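Local coordinates for sterol regulatory element-binding protein cleavage-activating protein (Schizosaccharomyces pombe, PDB 4YHC) that escorts sre1 for its processing at low sterol and low oxygen, and is represented by its probably cytoplasmic WD40 domain, at residues Leu34-Ser39 with Ala450-Asn455; Ile80-Asp83 with Tyr88-Leu91; Ser90-Asp95 with Phe138-Val143; Leu97-Val102 with Leu154-Glu159. The protein carries 9 engineered substitutions. All coordinates share one frame; numbering follows the deposited sequence.

Contact 1. Residues Leu34-Ser39 with Ala450-Asn455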
loop_
_atom_site.group_PDB
_atom_site.type_symbol
_atom_site.label_atom_id
_atom_site.label_comp_id
_atom_site.label_asym_id
_atom_site.label_seq_id
_atom_site.Cartn_x
_atom_site.Cartn_y
_atom_site.Cartn_z
ATOM N N LEU A 34 5.868 14.757 -3.708
ATOM C CA LEU A 34 5.518 13.953 -4.884
ATOM C C LEU A 34 5.087 12.547 -4.516
ATOM O O LEU A 34 4.176 11.993 -5.104
ATOM C CB LEU A 34 6.770 13.783 -5.716
ATOM C CG LEU A 34 6.610 12.957 -6.995
ATOM C CD1 LEU A 34 5.524 13.599 -7.849
ATOM C CD2 LEU A 34 7.935 12.864 -7.780
ATOM N N LYS A 35 5.800 11.924 -3.588
ATOM C CA LYS A 35 5.629 10.485 -3.387
ATOM C C LYS A 35 5.804 10.140 -1.923
ATOM O O LYS A 35 6.712 10.621 -1.300
ATOM C CB LYS A 35 6.702 9.735 -4.191
ATOM C CG LYS A 35 6.234 8.457 -4.835
ATOM C CD LYS A 35 6.637 7.247 -4.043
ATOM C CE LYS A 35 6.048 5.999 -4.694
ATOM N NZ LYS A 35 6.761 4.801 -4.199
ATOM N N ILE A 36 4.955 9.232 -1.415
ATOM C CA ILE A 36 5.114 8.736 -0.059
ATOM C C ILE A 36 5.114 7.195 -0.037
ATOM O O ILE A 36 4.578 6.538 -0.948
ATOM C CB ILE A 36 4.036 9.284 0.859
ATOM C CG1 ILE A 36 2.606 8.963 0.327
ATOM C CG2 ILE A 36 4.232 10.786 1.080
ATOM C CD1 ILE A 36 1.540 9.273 1.318
ATOM N N ALA A 37 5.721 6.613 0.998
ATOM C CA ALA A 37 5.787 5.178 1.100
ATOM C C ALA A 37 5.887 4.757 2.557
ATOM O O ALA A 37 6.256 5.531 3.404
ATOM C CB ALA A 37 6.995 4.652 0.305
ATOM N N VAL A 38 5.526 3.511 2.833
ATOM C CA VAL A 38 5.612 3.000 4.168
ATOM C C VAL A 38 6.082 1.576 4.145
ATOM O O VAL A 38 5.806 0.824 3.213
ATOM C CB VAL A 38 4.246 3.150 4.877
ATOM C CG1 VAL A 38 3.271 2.160 4.338
ATOM C CG2 VAL A 38 4.404 2.962 6.362
ATOM N N SER A 39 6.818 1.168 5.170
ATOM C CA SER A 39 7.318 -0.178 5.169
ATOM C C SER A 39 6.193 -1.149 5.408
ATOM O O SER A 39 5.154 -0.833 6.039
ATOM C CB SER A 39 8.446 -0.378 6.231
ATOM O OG SER A 39 8.107 -0.003 7.546
ATOM N N ALA A 450 -1.940 8.599 6.173
ATOM C CA ALA A 450 -1.198 9.814 5.864
ATOM C C ALA A 450 -1.765 10.457 4.590
ATOM O O ALA A 450 -1.944 9.769 3.553
ATOM C CB ALA A 450 0.293 9.513 5.662
ATOM N N ILE A 451 -2.027 11.760 4.676
ATOM C CA ILE A 451 -2.569 12.548 3.572
ATOM C C ILE A 451 -1.589 13.718 3.345
ATOM O O ILE A 451 -1.375 14.521 4.218
ATOM C CB ILE A 451 -3.966 13.114 3.872
ATOM C CG1 ILE A 451 -4.939 11.953 4.022
ATOM C CG2 ILE A 451 -4.443 13.978 2.697
ATOM C CD1 ILE A 451 -6.356 12.356 4.393
ATOM N N VAL A 452 -1.049 13.825 2.131
ATOM C CA VAL A 452 -0.156 14.934 1.779
ATOM C C VAL A 452 -0.967 16.220 1.596
ATOM O O VAL A 452 -2.024 16.243 0.947
ATOM C CB VAL A 452 0.653 14.623 0.507
ATOM C CG1 VAL A 452 1.397 15.846 -0.044
ATOM C CG2 VAL A 452 1.686 13.531 0.802
ATOM N N LEU A 453 -0.447 17.291 2.159
ATOM C CA LEU A 453 -1.036 18.637 2.021
ATOM C C LEU A 453 0.053 19.538 1.506
ATOM O O LEU A 453 0.790 20.143 2.299
ATOM C CB LEU A 453 -1.480 19.112 3.401
ATOM C CG LEU A 453 -2.903 18.808 3.842
ATOM C CD1 LEU A 453 -3.685 17.771 3.080
ATOM C CD2 LEU A 453 -3.002 18.588 5.363
ATOM N N GLY A 454 0.266 19.545 0.184
ATOM C CA GLY A 454 1.434 20.282 -0.336
ATOM C C GLY A 454 2.797 19.780 0.076
ATOM O O GLY A 454 3.224 18.702 -0.341
ATOM N N ASN A 455 3.494 20.532 0.914
ATOM C CA ASN A 455 4.775 20.077 1.392
ATOM C C ASN A 455 4.732 19.542 2.800
ATOM O O ASN A 455 5.751 19.290 3.363
ATOM C CB ASN A 455 5.817 21.176 1.265
ATOM C CG ASN A 455 5.395 22.440 1.919
ATOM O OD1 ASN A 455 4.234 22.833 1.819
ATOM N ND2 ASN A 455 6.302 23.050 2.663
#

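Contact 2. Residues Ile80-Asp83 with Tyr88-Leu91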
loop_
_atom_site.group_PDB
_atom_site.type_symbol
_atom_site.label_atom_id
_atom_site.label_comp_id
_atom_site.label_asym_id
_atom_site.label_seq_id
_atom_site.Cartn_x
_atom_site.Cartn_y
_atom_site.Cartn_z
ATOM N N ILE A 80 12.148 4.648 -5.144
ATOM C CA ILE A 80 12.475 4.434 -3.757
ATOM C C ILE A 80 11.773 3.210 -3.247
ATOM O O ILE A 80 10.702 2.895 -3.719
ATOM C CB ILE A 80 12.072 5.642 -2.889
ATOM C CG1 ILE A 80 12.446 5.358 -1.436
ATOM C CG2 ILE A 80 10.561 5.938 -2.969
ATOM C CD1 ILE A 80 12.109 6.504 -0.511
ATOM N N ALA A 81 12.373 2.506 -2.297
ATOM C CA ALA A 81 11.686 1.396 -1.679
ATOM C C ALA A 81 12.303 1.076 -0.350
ATOM O O ALA A 81 13.471 1.429 -0.086
ATOM C CB ALA A 81 11.660 0.213 -2.587
ATOM N N LEU A 82 11.482 0.548 0.551
ATOM C CA LEU A 82 11.930 0.174 1.879
ATOM C C LEU A 82 11.910 -1.277 2.025
ATOM O O LEU A 82 11.030 -1.941 1.441
ATOM C CB LEU A 82 10.970 0.723 2.930
ATOM C CG LEU A 82 10.956 2.223 3.198
ATOM C CD1 LEU A 82 9.864 2.857 2.393
ATOM C CD2 LEU A 82 10.611 2.453 4.649
ATOM N N ASP A 83 12.809 -1.813 2.845
ATOM C CA ASP A 83 12.707 -3.225 3.125
ATOM C C ASP A 83 11.446 -3.448 4.020
ATOM O O ASP A 83 10.929 -2.496 4.640
ATOM C CB ASP A 83 13.989 -3.762 3.773
ATOM C CG ASP A 83 14.039 -3.556 5.278
ATOM O OD1 ASP A 83 14.254 -2.421 5.737
ATOM O OD2 ASP A 83 13.848 -4.550 5.989
ATOM N N TYR A 88 16.040 -0.388 6.154
ATOM C CA TYR A 88 16.828 0.025 5.005
ATOM C C TYR A 88 15.949 0.703 3.934
ATOM O O TYR A 88 14.761 0.371 3.759
ATOM C CB TYR A 88 17.527 -1.226 4.397
ATOM C CG TYR A 88 18.367 -1.920 5.404
ATOM C CD1 TYR A 88 19.627 -1.406 5.783
ATOM C CD2 TYR A 88 17.922 -3.045 6.042
ATOM C CE1 TYR A 88 20.394 -2.031 6.761
ATOM C CE2 TYR A 88 18.686 -3.658 7.043
ATOM C CZ TYR A 88 19.915 -3.131 7.397
ATOM O OH TYR A 88 20.659 -3.761 8.389
ATOM N N VAL A 89 16.525 1.649 3.235
ATOM C CA VAL A 89 15.883 2.264 2.074
ATOM C C VAL A 89 16.806 2.089 0.873
ATOM O O VAL A 89 18.077 2.209 1.028
ATOM C CB VAL A 89 15.605 3.745 2.311
ATOM C CG1 VAL A 89 14.735 4.305 1.208
ATOM C CG2 VAL A 89 14.831 3.953 3.600
ATOM N N SER A 90 16.206 1.782 -0.285
ATOM C CA SER A 90 16.907 1.754 -1.572
ATOM C C SER A 90 16.452 2.883 -2.406
ATOM O O SER A 90 15.259 3.003 -2.646
ATOM C CB SER A 90 16.641 0.484 -2.397
ATOM O OG SER A 90 15.242 0.264 -2.566
ATOM N N LEU A 91 17.393 3.712 -2.838
ATOM C CA LEU A 91 17.116 4.845 -3.715
ATOM C C LEU A 91 17.769 4.560 -5.086
ATOM O O LEU A 91 18.914 4.134 -5.144
ATOM C CB LEU A 91 17.711 6.107 -3.138
ATOM C CG LEU A 91 17.277 6.668 -1.796
ATOM C CD1 LEU A 91 18.102 7.907 -1.504
ATOM C CD2 LEU A 91 15.797 7.014 -1.850
#

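Contact 3. Residues Ser90-Asp95 with Phe138-Val143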
loop_
_atom_site.group_PDB
_atom_site.type_symbol
_atom_site.label_atom_id
_atom_site.label_comp_id
_atom_site.label_asym_id
_atom_site.label_seq_id
_atom_site.Cartn_x
_atom_site.Cartn_y
_atom_site.Cartn_z
ATOM N N SER A 90 16.206 1.782 -0.285
ATOM C CA SER A 90 16.907 1.754 -1.572
ATOM C C SER A 90 16.452 2.883 -2.406
ATOM O O SER A 90 15.259 3.003 -2.646
ATOM C CB SER A 90 16.641 0.484 -2.397
ATOM O OG SER A 90 15.242 0.264 -2.566
ATOM N N LEU A 91 17.393 3.712 -2.838
ATOM C CA LEU A 91 17.116 4.845 -3.715
ATOM C C LEU A 91 17.769 4.560 -5.086
ATOM O O LEU A 91 18.914 4.134 -5.144
ATOM C CB LEU A 91 17.711 6.107 -3.138
ATOM C CG LEU A 91 17.277 6.668 -1.796
ATOM C CD1 LEU A 91 18.102 7.907 -1.504
ATOM C CD2 LEU A 91 15.797 7.014 -1.850
ATOM N N PHE A 92 17.052 4.811 -6.165
ATOM C CA PHE A 92 17.573 4.597 -7.494
ATOM C C PHE A 92 17.567 5.902 -8.242
ATOM O O PHE A 92 16.501 6.534 -8.417
ATOM C CB PHE A 92 16.683 3.610 -8.284
ATOM C CG PHE A 92 16.874 2.173 -7.875
ATOM C CD1 PHE A 92 16.407 1.724 -6.647
ATOM C CD2 PHE A 92 17.509 1.257 -8.746
ATOM C CE1 PHE A 92 16.606 0.424 -6.256
ATOM C CE2 PHE A 92 17.696 -0.037 -8.356
ATOM C CZ PHE A 92 17.270 -0.453 -7.103
ATOM N N SER A 93 18.747 6.326 -8.682
ATOM C CA SER A 93 18.844 7.405 -9.674
ATOM C C SER A 93 18.791 6.786 -11.073
ATOM O O SER A 93 18.503 5.579 -11.206
ATOM C CB SER A 93 20.135 8.205 -9.451
ATOM O OG SER A 93 21.276 7.358 -9.668
ATOM N N LYS A 94 19.052 7.575 -12.132
ATOM C CA LYS A 94 19.047 7.026 -13.466
ATOM C C LYS A 94 20.122 5.941 -13.685
ATOM O O LYS A 94 19.894 5.021 -14.464
ATOM C CB LYS A 94 19.166 8.122 -14.541
ATOM C CG LYS A 94 20.498 8.868 -14.568
ATOM C CD LYS A 94 20.517 10.029 -15.585
ATOM C CE LYS A 94 21.681 10.982 -15.268
ATOM N NZ LYS A 94 21.580 12.321 -15.920
ATOM N N ASP A 95 21.255 6.031 -12.991
ATOM C CA ASP A 95 22.334 5.060 -13.171
ATOM C C ASP A 95 22.883 4.436 -11.909
ATOM O O ASP A 95 23.778 3.591 -11.993
ATOM C CB ASP A 95 23.512 5.662 -13.964
ATOM C CG ASP A 95 24.098 6.905 -13.345
ATOM O OD1 ASP A 95 24.064 7.084 -12.116
ATOM O OD2 ASP A 95 24.609 7.739 -14.126
ATOM N N PHE A 138 18.647 -10.464 1.024
ATOM C CA PHE A 138 17.438 -9.984 0.368
ATOM C C PHE A 138 17.568 -10.230 -1.103
ATOM O O PHE A 138 18.673 -10.276 -1.622
ATOM C CB PHE A 138 17.216 -8.466 0.543
ATOM C CG PHE A 138 16.999 -8.022 1.958
ATOM C CD1 PHE A 138 15.732 -8.125 2.571
ATOM C CD2 PHE A 138 18.050 -7.550 2.706
ATOM C CE1 PHE A 138 15.536 -7.701 3.866
ATOM C CE2 PHE A 138 17.851 -7.126 4.020
ATOM C CZ PHE A 138 16.611 -7.212 4.602
ATOM N N GLU A 139 16.420 -10.342 -1.774
ATOM C CA GLU A 139 16.349 -10.095 -3.199
ATOM C C GLU A 139 15.737 -8.746 -3.508
ATOM O O GLU A 139 14.680 -8.407 -2.991
ATOM C CB GLU A 139 15.606 -11.231 -3.854
ATOM C CG GLU A 139 16.402 -12.521 -3.716
ATOM C CD GLU A 139 15.687 -13.715 -4.278
ATOM O OE1 GLU A 139 14.578 -14.017 -3.759
ATOM O OE2 GLU A 139 16.244 -14.316 -5.245
ATOM N N LEU A 140 16.443 -7.953 -4.307
ATOM C CA LEU A 140 16.018 -6.632 -4.677
ATOM C C LEU A 140 15.591 -6.725 -6.115
ATOM O O LEU A 140 16.441 -6.992 -7.009
ATOM C CB LEU A 140 17.153 -5.611 -4.564
ATOM C CG LEU A 140 17.010 -4.258 -3.918
ATOM C CD1 LEU A 140 18.152 -3.324 -4.356
ATOM C CD2 LEU A 140 15.658 -3.597 -4.100
ATOM N N VAL A 141 14.314 -6.484 -6.370
ATOM C CA VAL A 141 13.771 -6.668 -7.704
ATOM C C VAL A 141 13.496 -5.322 -8.340
ATOM O O VAL A 141 12.848 -4.429 -7.762
ATOM C CB VAL A 141 12.485 -7.499 -7.649
ATOM C CG1 VAL A 141 11.887 -7.710 -9.036
ATOM C CG2 VAL A 141 12.759 -8.853 -6.973
ATOM N N VAL A 142 13.957 -5.176 -9.566
ATOM C CA VAL A 142 13.785 -3.971 -10.315
ATOM C C VAL A 142 13.006 -4.278 -11.555
ATOM O O VAL A 142 13.447 -5.077 -12.399
ATOM C CB VAL A 142 15.165 -3.389 -10.711
ATOM C CG1 VAL A 142 14.996 -2.095 -11.484
ATOM C CG2 VAL A 142 15.949 -3.105 -9.457
ATOM N N VAL A 143 11.842 -3.668 -11.669
ATOM C CA VAL A 143 10.947 -3.914 -12.768
ATOM C C VAL A 143 10.862 -2.680 -13.637
ATOM O O VAL A 143 10.582 -1.566 -13.152
ATOM C CB VAL A 143 9.516 -4.318 -12.302
ATOM C CG1 VAL A 143 8.621 -4.619 -13.497
ATOM C CG2 VAL A 143 9.569 -5.541 -11.381
#

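Contact 4. Residues Leu97-Val102 with Leu154-Glu159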
loop_
_atom_site.group_PDB
_atom_site.type_symbol
_atom_site.label_atom_id
_atom_site.label_comp_id
_atom_site.label_asym_id
_atom_site.label_seq_id
_atom_site.Cartn_x
_atom_site.Cartn_y
_atom_site.Cartn_z
ATOM N N LEU A 97 22.186 2.842 -7.728
ATOM C CA LEU A 97 21.400 2.505 -6.573
ATOM C C LEU A 97 22.202 2.706 -5.302
ATOM O O LEU A 97 23.447 2.476 -5.241
ATOM C CB LEU A 97 20.813 1.100 -6.696
ATOM C CG LEU A 97 21.678 -0.107 -6.411
ATOM C CD1 LEU A 97 21.669 -0.573 -4.972
ATOM C CD2 LEU A 97 21.196 -1.248 -7.305
ATOM N N PHE A 98 21.488 3.173 -4.294
ATOM C CA PHE A 98 22.056 3.495 -3.024
ATOM C C PHE A 98 21.260 2.802 -1.952
ATOM O O PHE A 98 20.048 2.935 -1.900
ATOM C CB PHE A 98 21.937 5.002 -2.814
ATOM C CG PHE A 98 22.486 5.882 -3.925
ATOM C CD1 PHE A 98 21.700 6.297 -4.963
ATOM C CD2 PHE A 98 23.765 6.439 -3.828
ATOM C CE1 PHE A 98 22.146 7.173 -5.933
ATOM C CE2 PHE A 98 24.228 7.343 -4.788
ATOM C CZ PHE A 98 23.422 7.693 -5.863
ATOM N N ILE A 99 21.913 2.117 -1.034
ATOM C CA ILE A 99 21.256 1.389 0.045
ATOM C C ILE A 99 21.668 2.036 1.346
ATOM O O ILE A 99 22.885 1.995 1.706
ATOM C CB ILE A 99 21.690 -0.086 0.139
ATOM C CG1 ILE A 99 21.440 -0.835 -1.176
ATOM C CG2 ILE A 99 21.036 -0.766 1.342
ATOM C CD1 ILE A 99 20.030 -0.816 -1.682
ATOM N N LEU A 100 20.686 2.631 2.026
ATOM C CA LEU A 100 20.898 3.277 3.308
ATOM C C LEU A 100 20.303 2.561 4.478
ATOM O O LEU A 100 19.155 2.075 4.456
ATOM C CB LEU A 100 20.357 4.681 3.312
ATOM C CG LEU A 100 21.021 5.661 2.344
ATOM C CD1 LEU A 100 19.902 6.256 1.521
ATOM C CD2 LEU A 100 21.847 6.775 3.018
ATOM N N ASN A 101 21.054 2.590 5.541
ATOM C CA ASN A 101 20.614 2.079 6.800
ATOM C C ASN A 101 19.873 3.231 7.432
ATOM O O ASN A 101 20.442 4.329 7.591
ATOM C CB ASN A 101 21.833 1.662 7.606
ATOM C CG ASN A 101 21.470 0.974 8.895
ATOM O OD1 ASN A 101 20.496 1.309 9.562
ATOM N ND2 ASN A 101 22.239 -0.024 9.231
ATOM N N VAL A 102 18.589 3.048 7.777
ATOM C CA VAL A 102 17.871 4.203 8.361
ATOM C C VAL A 102 17.828 4.120 9.888
ATOM O O VAL A 102 17.652 5.147 10.514
ATOM C CB VAL A 102 16.468 4.465 7.782
ATOM C CG1 VAL A 102 16.566 5.019 6.361
ATOM C CG2 VAL A 102 15.620 3.224 7.790
ATOM N N LEU A 154 21.263 -9.237 -2.456
ATOM C CA LEU A 154 21.799 -8.205 -1.597
ATOM C C LEU A 154 22.068 -8.832 -0.262
ATOM O O LEU A 154 21.146 -9.349 0.365
ATOM C CB LEU A 154 20.774 -7.063 -1.475
ATOM C CG LEU A 154 21.068 -5.933 -0.519
ATOM C CD1 LEU A 154 22.387 -5.217 -0.840
ATOM C CD2 LEU A 154 19.893 -4.965 -0.553
ATOM N N THR A 155 23.314 -8.782 0.183
ATOM C CA THR A 155 23.635 -9.214 1.539
ATOM C C THR A 155 24.045 -8.037 2.377
ATOM O O THR A 155 24.870 -7.223 1.972
ATOM C CB THR A 155 24.760 -10.276 1.600
ATOM O OG1 THR A 155 24.356 -11.425 0.870
ATOM C CG2 THR A 155 24.962 -10.733 3.028
ATOM N N ILE A 156 23.502 -7.963 3.580
ATOM C CA ILE A 156 23.775 -6.871 4.459
ATOM C C ILE A 156 24.359 -7.390 5.748
ATOM O O ILE A 156 23.863 -8.359 6.324
ATOM C CB ILE A 156 22.495 -6.071 4.739
ATOM C CG1 ILE A 156 22.066 -5.374 3.451
ATOM C CG2 ILE A 156 22.711 -5.079 5.873
ATOM C CD1 ILE A 156 20.863 -4.459 3.640
ATOM N N GLU A 157 25.433 -6.725 6.180
ATOM C CA GLU A 157 26.075 -7.028 7.444
ATOM C C GLU A 157 26.210 -5.776 8.294
ATOM O O GLU A 157 25.752 -4.710 7.935
ATOM C CB GLU A 157 27.437 -7.651 7.181
ATOM C CG GLU A 157 27.333 -8.991 6.498
ATOM C CD GLU A 157 28.635 -9.751 6.514
ATOM O OE1 GLU A 157 29.078 -10.167 5.420
ATOM O OE2 GLU A 157 29.218 -9.939 7.609
ATOM N N ILE A 158 26.820 -5.917 9.455
ATOM C CA ILE A 158 27.068 -4.771 10.319
ATOM C C ILE A 158 27.988 -3.785 9.576
ATOM O O ILE A 158 27.685 -2.600 9.423
ATOM C CB ILE A 158 27.729 -5.204 11.654
ATOM C CG1 ILE A 158 26.917 -6.332 12.343
ATOM C CG2 ILE A 158 27.885 -3.988 12.564
ATOM C CD1 ILE A 158 27.446 -7.739 12.139
ATOM N N GLU A 159 29.098 -4.322 9.084
ATOM C CA GLU A 159 30.123 -3.547 8.383
ATOM C C GLU A 159 29.514 -2.848 7.171
ATOM O O GLU A 159 29.379 -1.628 7.161
ATOM C CB GLU A 159 31.294 -4.455 7.967
ATOM C CG GLU A 159 31.658 -5.510 9.007
ATOM C CD GLU A 159 30.859 -6.787 8.830
ATOM O OE1 GLU A 159 30.033 -7.120 9.715
ATOM O OE2 GLU A 159 31.050 -7.439 7.785
#

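Contact 1. Residues Leu34-Ser39 with Ala450-Asn455
I36 reaches from strand 33-38 toward A450 and V452 on strand 448-453, its two branches dividing the work. From CB, which stays farther back from the other strand than either methyl does, the short branch leads to CG2. This methyl meets CG2 of V452 at 3.8 Å, the two side chains sliding past each other from opposite directions. The longer branch starts with CG1 in the crowded position between the backbone N and the carbonyl carbon (chi1 56°). Its extended second torsion then carries CD1 outward until it lies 4.2 Å from the carbonyl O of A450, a loose packing contact at the backbone.

The two strands belong to neighbouring four-stranded antiparallel sheets, consecutive blades of the WD40 beta-propeller. In the sheet of strand 448-453, the early strand 20-24 joins three strands from the C-terminal end of the chain, as in the "velcro" closure of propellers. Strand 33-38 opens the next blade, so I36 packs across the seam between them; it also touches L442 of the opposing blade and F45 and S47 of its own sheet. A branched aliphatic suits this buried place because it can fill two directions at once, while the small A450 lets the isoleucine tip approach its backbone. Just before I36, L34 and K35 both face V48 in a classic beta bulge.

Contact 2. Residues Ile80-Asp83 with Tyr88-Leu91
I80 and A81 pair with S90 and L91 in the first hairpin of the second predicted WD repeat, where strands 79-82 and 88-92 run antiparallel as the two inner strands of a propeller blade, their segment axes 162° apart.

Packing is tight on the face that carries I80, V89 and L91. CG1 of I80 lies 3.7 Å from CG1 of V89, whose side chain it crosses at a slant, and 3.8 Å from CD2 of L91, which runs beside it in the same direction. One isoleucine branch is thus wedged against two neighbours, and A46 and V48 of the adjacent blade meet the same residue. Farther along this face the fit slackens: L82 is partly exposed, and its CG comes no nearer to V89 than 4.3 Å, at CG2.

Between the strands, A81 and S90 form a hydrogen-bonded pair. A81 N gives to S90 O at 2.9 Å, and S90 N gives to A81 O at 2.8 Å in a nearly straight bond. Alanine suits the opposite face, where W125 of the next blade lies over it and also donates its indole NE1 to S90 OG.

At the turn, D83 N binds Y88 O, and the aspartate side chain folds back (chi1 84°) to gather amide groups of the loop: OD2 accepts from Q85 N, and OD1 from N87 N. OD1 also takes the N-H of Y88 at 2.7 Å, on its anti side and 30° out of the carboxylate plane.

Contact 3. Residues Ser90-Asp95 with Phe138-Val143
F92 meets L140 and V142 across the interface between two sheets, and the contact is almost wholly apolar. CD1 of L140 stands at the edge of the phenyl ring, close to its plane, 4.1 Å from CZ of F92. V142 comes in at a slant to the same end of the ring: its CG2 lies 3.7 Å from CE2 of F92 and 3.8 Å from CZ. With CG1 of V142 anti to the backbone N (chi1 -179°), CG2 is the branch turned to the aromatic tip, and a rigid valine suits the place because it holds that methyl still. L140 and V142, two residues apart on a strand, share one face of their sheet and so receive the ring together. V141 between them turns to the other face, against F124 and I149.

Strands 88-92 and 136-144 are the second strands of adjacent blades in the WD40 propeller, in the predicted repeats 2 and 3. Their segment axes run in roughly the same direction, 28° apart, with a closest approach of 10.8 Å. That spacing is too wide for backbone pairing and is bridged by side chains alone, V123 of the neighbouring blade's inner strand packing on both F92 and L140.

Aromatic contact comes from Y113, whose ring meets that of F92 edge-to-face and probably helps to fix its rotation.

The polar element is slight. S90 OG, which receives the indole N-H of W125, lies at the edge of the F92 ring in its plane, and CD2 of L140 approaches the same oxygen at 4.2 Å.

Contact 4. Residues Leu97-Val102 with Leu154-Glu159
I99 faces L154 and I156 with a bent side chain: its second torsion (chi2 -57°) folds CD1 back beside CG2, and the two methyls, side by side, face different partners. In L154 the second torsion (chi2 58°) makes CD2 the outstretched branch, and this methyl meets CD1 of I99 at 4.3 Å. I156 is stretched to its full length, and its CD1 comes within 4.4 Å of the CG2 methyl of I99. The isoleucine of one strand therefore presents a methyl to each of two residues on the other, and these two also lie next to each other on their own face, with CD2 of L154 about 4.3 Å from CD1 of I156.

Both approaches are looser than a close van der Waals fit, and the backbones are well separated, CA of I99 lying 9.7 Å from CA of I156. Only aliphatic tips span such a gap here, and the long aliphatic side chains of leucine and isoleucine are well suited to it. Other residues help to fill the layer: S90 packs against I99 from within its own sheet, and the Y88 side chain reaches I156 from the same blade as I99. The intervening T155 points to the other face of its strand, where it is partly exposed and its OG1 makes a weak hydrogen bond to ND2 of N137.

Strands 96-101 and 148-156 are each the third strand of a four-stranded antiparallel blade, and this face-to-face packing of hydrophobic side chains between consecutive blades is characteristic of the WD40 beta-propeller.

Contact 2 lies within one blade, whereas contacts 1, 3 and 4 join consecutive blades. Contacts 3 and 4 belong to the same interface at successive strands, their centres 12 Å apart, and S90 CB touches I99 CD1 at 3.7 Å between them. Contact 2 supplies strand 88-92 to contact 3, with centres 8 Å apart, and that strand is joined to strand 96-101 of contact 4 by the probable hydrogen bond of L100 N to V89 O. Contact 1 sits 15 Å from contact 2 between centres, where S39 CB packs on L82 CD2. The region from residue 75 onward probably interacts with sre1; contacts 2, 3 and 4 lie wholly inside it, contact 1 only by its segment 450-455.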